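Local coordinates for protein sulfoquinovosidase (Escherichia coli, PDB 5AEG) that hydrolyses sulfoquinovosyl diacylglycerides and simple sulfoquinovosides to release sulfoquinovose, as a glycoside hydrolase of family 31, at residues F139-S151 with C201-H213. Residues are numbered along the deposited sequence; the frame is centred on the assembly and turned at random.
Sequences FDLRGKPFPLWTS and CYMNFDFSAPEYH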
ATOM      1  N   PHE A 139       4.956 -10.193  -7.198  1.00 18.65           N
ATOM      2  CA  PHE A 139       5.968  -9.426  -6.480  1.00 19.54           C
ATOM      3  C   PHE A 139       7.043  -9.131  -7.503  1.00 18.46           C
ATOM      4  O   PHE A 139       7.262  -7.943  -7.852  1.00 19.61           O
ATOM      5  CB  PHE A 139       6.480 -10.195  -5.227  1.00 20.49           C
ATOM      6  CG  PHE A 139       7.634  -9.528  -4.523  1.00 18.46           C
ATOM      7  CD1 PHE A 139       7.706  -8.122  -4.355  1.00 18.32           C
ATOM      8  CD2 PHE A 139       8.686 -10.328  -4.029  1.00 19.04           C
ATOM      9  CE1 PHE A 139       8.808  -7.507  -3.749  1.00 17.85           C
ATOM     10  CE2 PHE A 139       9.768  -9.732  -3.407  1.00 18.67           C
ATOM     11  CZ  PHE A 139       9.814  -8.321  -3.232  1.00 19.66           C
ATOM     12  N   ASP A 140       7.761 -10.174  -7.963  1.00 17.42           N
ATOM     13  CA  ASP A 140       8.599  -9.994  -9.180  1.00 19.46           C
ATOM     14  C   ASP A 140       7.669  -9.575 -10.281  1.00 19.56           C
ATOM     15  O   ASP A 140       6.774 -10.319 -10.659  1.00 19.89           O
ATOM     16  CB  ASP A 140       9.262 -11.275  -9.552  1.00 20.74           C
ATOM     17  CG  ASP A 140      10.198 -11.154 -10.774  1.00 24.40           C
ATOM     18  OD1 ASP A 140      10.499 -10.083 -11.291  1.00 21.88           O
ATOM     19  OD2 ASP A 140      10.653 -12.208 -11.193  1.00 25.42           O
ATOM     20  N   LEU A 141       7.880  -8.387 -10.860  1.00 20.33           N
ATOM     21  CA  LEU A 141       7.019  -7.876 -11.923  1.00 18.50           C
ATOM     22  C   LEU A 141       7.465  -8.219 -13.346  1.00 21.88           C
ATOM     23  O   LEU A 141       6.762  -7.950 -14.377  1.00 20.14           O
ATOM     24  CB  LEU A 141       6.974  -6.339 -11.789  1.00 19.56           C
ATOM     25  CG  LEU A 141       6.595  -5.743 -10.441  1.00 20.18           C
ATOM     26  CD1 LEU A 141       6.564  -4.247 -10.428  1.00 20.24           C
ATOM     27  CD2 LEU A 141       5.298  -6.282  -9.955  1.00 19.56           C
ATOM     28  N   ARG A 142       8.629  -8.828 -13.469  1.00 20.76           N
ATOM     29  CA  ARG A 142       9.139  -9.178 -14.842  1.00 19.70           C
ATOM     30  C   ARG A 142       8.279 -10.088 -15.642  1.00 25.97           C
ATOM     31  O   ARG A 142       7.749 -11.040 -15.133  1.00 22.52           O
ATOM     32  CB  ARG A 142      10.600  -9.722 -14.773  1.00 21.69           C
ATOM     33  CG  ARG A 142      11.341  -9.514 -16.109  1.00 21.62           C
ATOM     34  CD  ARG A 142      11.884  -8.108 -16.223  1.00 23.29           C
ATOM     35  NE  ARG A 142      12.367  -7.765 -17.544  1.00 24.26           N
ATOM     36  CZ  ARG A 142      13.570  -8.111 -18.001  1.00 29.24           C
ATOM     37  NH1 ARG A 142      14.392  -8.839 -17.238  1.00 24.34           N
ATOM     38  NH2 ARG A 142      13.948  -7.710 -19.221  1.00 25.94           N
ATOM     39  N   GLY A 143       8.077  -9.761 -16.921  1.00 21.21           N
ATOM     40  CA  GLY A 143       7.195 -10.534 -17.744  1.00 23.63           C
ATOM     41  C   GLY A 143       5.849  -9.870 -18.030  1.00 23.95           C
ATOM     42  O   GLY A 143       5.151 -10.309 -18.907  1.00 25.89           O
ATOM     43  N   LYS A 144       5.514  -8.776 -17.355  1.00 23.01           N
ATOM     44  CA  LYS A 144       4.187  -8.204 -17.483  1.00 23.92           C
ATOM     45  C   LYS A 144       4.229  -6.699 -17.492  1.00 19.75           C
ATOM     46  O   LYS A 144       5.168  -6.080 -16.922  1.00 24.00           O
ATOM     47  CB  LYS A 144       3.323  -8.587 -16.246  1.00 28.00           C
ATOM     48  CG  LYS A 144       3.048 -10.065 -16.056  1.00 36.00           C
ATOM     49  CD  LYS A 144       2.047 -10.543 -17.091  1.00 47.04           C
ATOM     50  CE  LYS A 144       0.634 -10.710 -16.522  1.00 55.05           C
ATOM     51  NZ  LYS A 144      -0.252 -11.406 -17.509  1.00 61.33           N
ATOM     52  N   PRO A 145       3.151  -6.074 -18.026  1.00 20.73           N
ATOM     53  CA  PRO A 145       2.952  -4.660 -17.915  1.00 24.23           C
ATOM     54  C   PRO A 145       2.062  -4.273 -16.744  1.00 20.33           C
ATOM     55  O   PRO A 145       1.155  -5.006 -16.367  1.00 20.81           O
ATOM     56  CB  PRO A 145       2.326  -4.305 -19.292  1.00 24.76           C
ATOM     57  CG  PRO A 145       1.411  -5.519 -19.556  1.00 23.01           C
ATOM     58  CD  PRO A 145       2.226  -6.675 -19.014  1.00 22.30           C
ATOM     59  N   PHE A 146       2.353  -3.119 -16.188  1.00 19.26           N
ATOM     60  CA  PHE A 146       1.628  -2.562 -15.036  1.00 19.42           C
ATOM     61  C   PHE A 146       1.208  -1.137 -15.302  1.00 20.34           C
ATOM     62  O   PHE A 146       1.969  -0.170 -15.063  1.00 19.60           O
ATOM     63  CB  PHE A 146       2.411  -2.687 -13.729  1.00 20.33           C
ATOM     64  CG  PHE A 146       2.644  -4.123 -13.339  1.00 20.39           C
ATOM     65  CD1 PHE A 146       3.695  -4.819 -13.928  1.00 19.29           C
ATOM     66  CD2 PHE A 146       1.812  -4.772 -12.435  1.00 19.55           C
ATOM     67  CE1 PHE A 146       3.911  -6.138 -13.638  1.00 20.78           C
ATOM     68  CE2 PHE A 146       2.006  -6.123 -12.170  1.00 18.04           C
ATOM     69  CZ  PHE A 146       3.032  -6.814 -12.792  1.00 19.00           C
ATOM     70  N   PRO A 147      -0.042  -0.982 -15.727  1.00 20.71           N
ATOM     71  CA  PRO A 147      -0.645   0.329 -15.584  1.00 19.85           C
ATOM     72  C   PRO A 147      -0.590   0.783 -14.115  1.00 19.41           C
ATOM     73  O   PRO A 147      -0.882  -0.004 -13.170  1.00 20.43           O
ATOM     74  CB  PRO A 147      -2.119   0.076 -15.986  1.00 21.24           C
ATOM     75  CG  PRO A 147      -2.021  -1.100 -16.937  1.00 22.13           C
ATOM     76  CD  PRO A 147      -1.005  -1.965 -16.200  1.00 20.49           C
ATOM     77  N   LEU A 148      -0.320   2.061 -13.946  1.00 18.24           N
ATOM     78  CA  LEU A 148      -0.173   2.723 -12.669  1.00 18.75           C
ATOM     79  C   LEU A 148      -1.217   3.844 -12.518  1.00 24.09           C
ATOM     80  O   LEU A 148      -0.971   5.057 -12.833  1.00 20.44           O
ATOM     81  CB  LEU A 148       1.229   3.326 -12.551  1.00 19.70           C
ATOM     82  CG  LEU A 148       2.339   2.239 -12.636  1.00 21.01           C
ATOM     83  CD1 LEU A 148       3.713   2.916 -12.692  1.00 21.66           C
ATOM     84  CD2 LEU A 148       2.297   1.168 -11.518  1.00 20.10           C
ATOM     85  N   TRP A 149      -2.363   3.461 -11.954  1.00 20.39           N
ATOM     86  CA  TRP A 149      -3.478   4.348 -11.813  1.00 20.71           C
ATOM     87  C   TRP A 149      -4.243   3.945 -10.565  1.00 19.85           C
ATOM     88  O   TRP A 149      -4.721   2.810 -10.509  1.00 21.03           O
ATOM     89  CB  TRP A 149      -4.295   4.218 -13.048  1.00 19.75           C
ATOM     90  CG  TRP A 149      -5.497   5.124 -13.046  1.00 23.41           C
ATOM     91  CD1 TRP A 149      -6.799   4.790 -12.714  1.00 25.26           C
ATOM     92  CD2 TRP A 149      -5.513   6.524 -13.332  1.00 23.19           C
ATOM     93  NE1 TRP A 149      -7.612   5.901 -12.806  1.00 24.86           N
ATOM     94  CE2 TRP A 149      -6.865   6.975 -13.179  1.00 24.46           C
ATOM     95  CE3 TRP A 149      -4.541   7.439 -13.761  1.00 22.00           C
ATOM     96  CZ2 TRP A 149      -7.238   8.294 -13.449  1.00 23.55           C
ATOM     97  CZ3 TRP A 149      -4.926   8.774 -14.032  1.00 21.72           C
ATOM     98  CH2 TRP A 149      -6.253   9.170 -13.864  1.00 24.68           C
ATOM     99  N   THR A 150      -4.284   4.807  -9.564  1.00 17.49           N
ATOM    100  CA  THR A 150      -4.923   4.455  -8.272  1.00 20.20           C
ATOM    101  C   THR A 150      -6.401   4.253  -8.481  1.00 20.88           C
ATOM    102  O   THR A 150      -7.045   4.986  -9.271  1.00 19.59           O
ATOM    103  CB  THR A 150      -4.599   5.402  -7.086  1.00 21.54           C
ATOM    104  OG1 THR A 150      -5.057   4.747  -5.917  1.00 22.05           O
ATOM    105  CG2 THR A 150      -5.210   6.786  -7.222  1.00 22.38           C
ATOM    106  N   SER A 151      -6.935   3.189  -7.902  1.00 19.62           N
ATOM    107  CA  SER A 151      -8.322   2.798  -8.088  1.00 21.68           C
ATOM    108  C   SER A 151      -8.760   1.844  -6.997  1.00 21.77           C
ATOM    109  O   SER A 151      -7.955   1.465  -6.117  1.00 17.54           O
ATOM    110  CB  SER A 151      -8.571   2.117  -9.433  1.00 21.26           C
ATOM    111  OG  SER A 151      -8.139   0.732  -9.561  1.00 19.54           O
ATOM    112  N   CYS A 201       0.838  11.667 -13.582  1.00 21.55           N
ATOM    113  CA  CYS A 201      -0.019  11.273 -14.680  1.00 21.19           C
ATOM    114  C   CYS A 201      -0.216   9.777 -14.768  1.00 21.85           C
ATOM    115  O   CYS A 201       0.557   9.035 -14.130  1.00 20.59           O
ATOM    116  CB  CYS A 201       0.550  11.805 -16.024  1.00 22.03           C
ATOM    117  SG  CYS A 201       2.227  11.189 -16.369  1.00 24.57           S
ATOM    118  N   TYR A 202      -1.206   9.309 -15.566  1.00 21.84           N
ATOM    119  CA  TYR A 202      -1.275   7.907 -15.959  1.00 19.79           C
ATOM    120  C   TYR A 202       0.071   7.461 -16.477  1.00 22.35           C
ATOM    121  O   TYR A 202       0.693   8.203 -17.272  1.00 21.28           O
ATOM    122  CB  TYR A 202      -2.325   7.693 -17.012  1.00 20.65           C
ATOM    123  CG  TYR A 202      -2.422   6.260 -17.457  1.00 19.11           C
ATOM    124  CD1 TYR A 202      -1.612   5.777 -18.453  1.00 19.84           C
ATOM    125  CD2 TYR A 202      -3.264   5.308 -16.773  1.00 21.14           C
ATOM    126  CE1 TYR A 202      -1.679   4.480 -18.881  1.00 19.95           C
ATOM    127  CE2 TYR A 202      -3.318   3.983 -17.210  1.00 22.04           C
ATOM    128  CZ  TYR A 202      -2.529   3.579 -18.247  1.00 22.72           C
ATOM    129  OH  TYR A 202      -2.631   2.292 -18.684  1.00 23.67           O
ATOM    130  N   MET A 203       0.528   6.280 -16.061  1.00 18.02           N
ATOM    131  CA  MET A 203       1.753   5.664 -16.626  1.00 21.16           C
ATOM    132  C   MET A 203       1.504   4.192 -16.740  1.00 21.07           C
ATOM    133  O   MET A 203       0.630   3.674 -16.098  1.00 19.55           O
ATOM    134  CB  MET A 203       2.951   5.947 -15.694  1.00 19.99           C
ATOM    135  CG  MET A 203       3.382   7.388 -15.707  1.00 23.02           C
ATOM    136  SD  MET A 203       4.858   7.682 -14.665  1.00 25.17           S
ATOM    137  CE  MET A 203       4.095   8.512 -13.379  1.00 24.46           C
ATOM    138  N   ASN A 204       2.256   3.526 -17.580  1.00 20.23           N
ATOM    139  CA  ASN A 204       2.241   2.136 -17.746  1.00 20.10           C
ATOM    140  C   ASN A 204       3.697   1.680 -17.807  1.00 21.51           C
ATOM    141  O   ASN A 204       4.440   2.092 -18.716  1.00 21.74           O
ATOM    142  CB  ASN A 204       1.533   1.719 -19.038  1.00 21.97           C
ATOM    143  CG  ASN A 204       1.398   0.204 -19.149  1.00 29.62           C
ATOM    144  OD1 ASN A 204       2.247  -0.528 -18.718  1.00 36.69           O
ATOM    145  ND2 ASN A 204       0.361  -0.247 -19.757  1.00 34.17           N
ATOM    146  N   PHE A 205       4.088   0.854 -16.874  1.00 19.69           N
ATOM    147  CA  PHE A 205       5.489   0.328 -16.789  1.00 20.30           C
ATOM    148  C   PHE A 205       5.501  -1.059 -17.310  1.00 22.20           C
ATOM    149  O   PHE A 205       4.907  -1.954 -16.689  1.00 20.84           O
ATOM    150  CB  PHE A 205       6.031   0.428 -15.350  1.00 22.06           C
ATOM    151  CG  PHE A 205       6.512   1.792 -14.896  1.00 22.65           C
ATOM    152  CD1 PHE A 205       6.130   2.980 -15.517  1.00 22.69           C
ATOM    153  CD2 PHE A 205       7.258   1.880 -13.741  1.00 21.28           C
ATOM    154  CE1 PHE A 205       6.559   4.181 -15.034  1.00 23.13           C
ATOM    155  CE2 PHE A 205       7.750   3.109 -13.288  1.00 22.26           C
ATOM    156  CZ  PHE A 205       7.373   4.263 -13.910  1.00 22.61           C
ATOM    157  N   ASP A 206       6.141  -1.285 -18.486  1.00 20.86           N
ATOM    158  CA  ASP A 206       6.039  -2.553 -19.151  1.00 21.96           C
ATOM    159  C   ASP A 206       7.374  -3.295 -18.957  1.00 23.23           C
ATOM    160  O   ASP A 206       8.439  -2.904 -19.451  1.00 22.20           O
ATOM    161  CB  ASP A 206       5.669  -2.365 -20.610  1.00 23.56           C
ATOM    162  CG  ASP A 206       5.519  -3.662 -21.347  1.00 26.65           C
ATOM    163  OD1 ASP A 206       5.609  -4.758 -20.760  1.00 30.12           O
ATOM    164  OD2 ASP A 206       5.225  -3.612 -22.528  1.00 26.99           O
ATOM    165  N   PHE A 207       7.319  -4.380 -18.194  1.00 21.22           N
ATOM    166  CA  PHE A 207       8.489  -5.178 -17.873  1.00 22.09           C
ATOM    167  C   PHE A 207       8.511  -6.497 -18.622  1.00 23.80           C
ATOM    168  O   PHE A 207       9.182  -7.445 -18.195  1.00 24.18           O
ATOM    169  CB  PHE A 207       8.570  -5.372 -16.323  1.00 20.46           C
ATOM    170  CG  PHE A 207       8.668  -4.107 -15.551  1.00 22.06           C
ATOM    171  CD1 PHE A 207       9.769  -3.271 -15.675  1.00 20.90           C
ATOM    172  CD2 PHE A 207       7.645  -3.714 -14.702  1.00 20.46           C
ATOM    173  CE1 PHE A 207       9.855  -2.138 -14.932  1.00 23.26           C
ATOM    174  CE2 PHE A 207       7.697  -2.564 -14.011  1.00 20.22           C
ATOM    175  CZ  PHE A 207       8.812  -1.759 -14.116  1.00 21.14           C
ATOM    176  N   SER A 208       7.854  -6.549 -19.767  1.00 23.67           N
ATOM    177  CA  SER A 208       7.623  -7.782 -20.546  1.00 26.13           C
ATOM    178  C   SER A 208       8.819  -8.164 -21.427  1.00 31.55           C
ATOM    179  O   SER A 208       9.092  -9.344 -21.679  1.00 26.21           O
ATOM    180  CB  SER A 208       6.448  -7.592 -21.517  1.00 27.45           C
ATOM    181  OG  SER A 208       5.321  -7.516 -20.704  1.00 40.58           O
ATOM    182  N   ALA A 209       9.517  -7.154 -21.931  1.00 25.82           N
ATOM    183  CA  ALA A 209      10.482  -7.462 -23.029  1.00 27.54           C
ATOM    184  C   ALA A 209      11.831  -7.839 -22.423  1.00 26.00           C
ATOM    185  O   ALA A 209      12.335  -7.165 -21.469  1.00 23.08           O
ATOM    186  CB  ALA A 209      10.598  -6.272 -24.008  1.00 26.58           C
ATOM    187  N   PRO A 210      12.442  -8.926 -22.964  1.00 25.87           N
ATOM    188  CA  PRO A 210      13.723  -9.358 -22.363  1.00 27.95           C
ATOM    189  C   PRO A 210      14.832  -8.345 -22.383  1.00 27.82           C
ATOM    190  O   PRO A 210      15.643  -8.324 -21.439  1.00 26.37           O
ATOM    191  CB  PRO A 210      14.078 -10.660 -23.141  1.00 29.21           C
ATOM    192  CG  PRO A 210      12.800 -11.114 -23.707  1.00 30.31           C
ATOM    193  CD  PRO A 210      11.925  -9.892 -23.934  1.00 26.56           C
ATOM    194  N   GLU A 211      14.889  -7.470 -23.407  1.00 28.80           N
ATOM    195  CA  GLU A 211      16.022  -6.484 -23.538  1.00 29.44           C
ATOM    196  C   GLU A 211      15.777  -5.044 -23.108  1.00 27.09           C
ATOM    197  O   GLU A 211      16.669  -4.214 -23.117  1.00 28.16           O
ATOM    198  CB  GLU A 211      16.577  -6.486 -24.991  1.00 33.79           C
ATOM    199  CG  GLU A 211      17.051  -7.871 -25.492  1.00 38.60           C
ATOM    200  CD  GLU A 211      18.321  -8.393 -24.770  1.00 44.10           C
ATOM    201  OE1 GLU A 211      19.092  -7.587 -24.178  1.00 46.71           O
ATOM    202  OE2 GLU A 211      18.537  -9.648 -24.714  1.00 46.01           O
ATOM    203  N   TYR A 212      14.560  -4.709 -22.696  1.00 24.21           N
ATOM    204  CA  TYR A 212      14.311  -3.380 -22.286  1.00 23.89           C
ATOM    205  C   TYR A 212      13.006  -3.288 -21.432  1.00 21.59           C
ATOM    206  O   TYR A 212      12.104  -4.082 -21.563  1.00 20.71           O
ATOM    207  CB  TYR A 212      14.207  -2.412 -23.512  1.00 25.58           C
ATOM    208  CG  TYR A 212      13.140  -2.821 -24.454  1.00 23.96           C
ATOM    209  CD1 TYR A 212      11.810  -2.370 -24.244  1.00 27.76           C
ATOM    210  CD2 TYR A 212      13.392  -3.681 -25.522  1.00 26.08           C
ATOM    211  CE1 TYR A 212      10.797  -2.771 -25.063  1.00 26.28           C
ATOM    212  CE2 TYR A 212      12.360  -4.091 -26.387  1.00 28.20           C
ATOM    213  CZ  TYR A 212      11.065  -3.590 -26.134  1.00 28.94           C
ATOM    214  OH  TYR A 212      10.003  -3.918 -26.847  1.00 30.39           O
ATOM    215  N   HIS A 213      12.995  -2.293 -20.597  1.00 20.93           N
ATOM    216  CA  HIS A 213      11.745  -1.882 -19.892  1.00 20.98           C
ATOM    217  C   HIS A 213      11.151  -0.724 -20.691  1.00 22.92           C
ATOM    218  O   HIS A 213      11.916   0.136 -21.147  1.00 24.73           O
ATOM    219  CB  HIS A 213      12.100  -1.385 -18.522  1.00 21.11           C
ATOM    220  CG  HIS A 213      12.912  -2.360 -17.724  1.00 23.01           C
ATOM    221  ND1 HIS A 213      12.700  -3.715 -17.746  1.00 23.59           N
ATOM    222  CD2 HIS A 213      13.960  -2.155 -16.909  1.00 24.42           C
ATOM    223  CE1 HIS A 213      13.562  -4.303 -16.953  1.00 22.45           C
ATOM    224  NE2 HIS A 213      14.356  -3.379 -16.442  1.00 24.72           N
TER
HETATM  225  O   HOH W   1      11.402  -5.734 -19.197  1.00 23.83           O
HETATM  226  O   HOH W   2       1.207   6.738 -12.656  1.00 26.48           O
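H213 meets R142 edge to face: its CE1 sits over one face of the guanidinium, toward the rim, with the two planes 82° apart. The guanidinium edge takes the rest. R142 NH2 bonds to A209 O (2.8 Å) and to P210 O (2.9 Å), and NE reaches a water in its plane that also bonds to A209 O and H213 ND1. A bend at chi2 (82°) turns the R142 chain back to the 207-211 loop, although its CB points away; NH1 bonds instead to Q124 O and D127 O. On the F205 ring, L148 CD1 stands over the centre of one face, a CH-pi contact of 3.6 Å to the centroid. W149 CE3 lies 3.9 Å from Y202 CD2, at the edge of the Y202 ring, while Y202 OH lies by P147 CB. Antiparallel strands 145-148 and 203-206 pair F146 with F205 through two backbone bonds; G143 N to F207 O (2.9 Å, 171°) carries the pairing into the type II turn 141-144. This strand pair belongs to the N-terminal mutarotase-like domain, and W149, stacked on H426, carries it to helix 422-444. With an alanine in place of R142, the A209 and P210 carbonyls would probably lose their charged donor and the loop would be freer to move. Backbone bonds thus pair the strands and apolar contacts such as L148 on F205 fill the face beside them, whereas one guanidinium, reaching out from the turn, gathers carbonyls of the loop around A209 and P210.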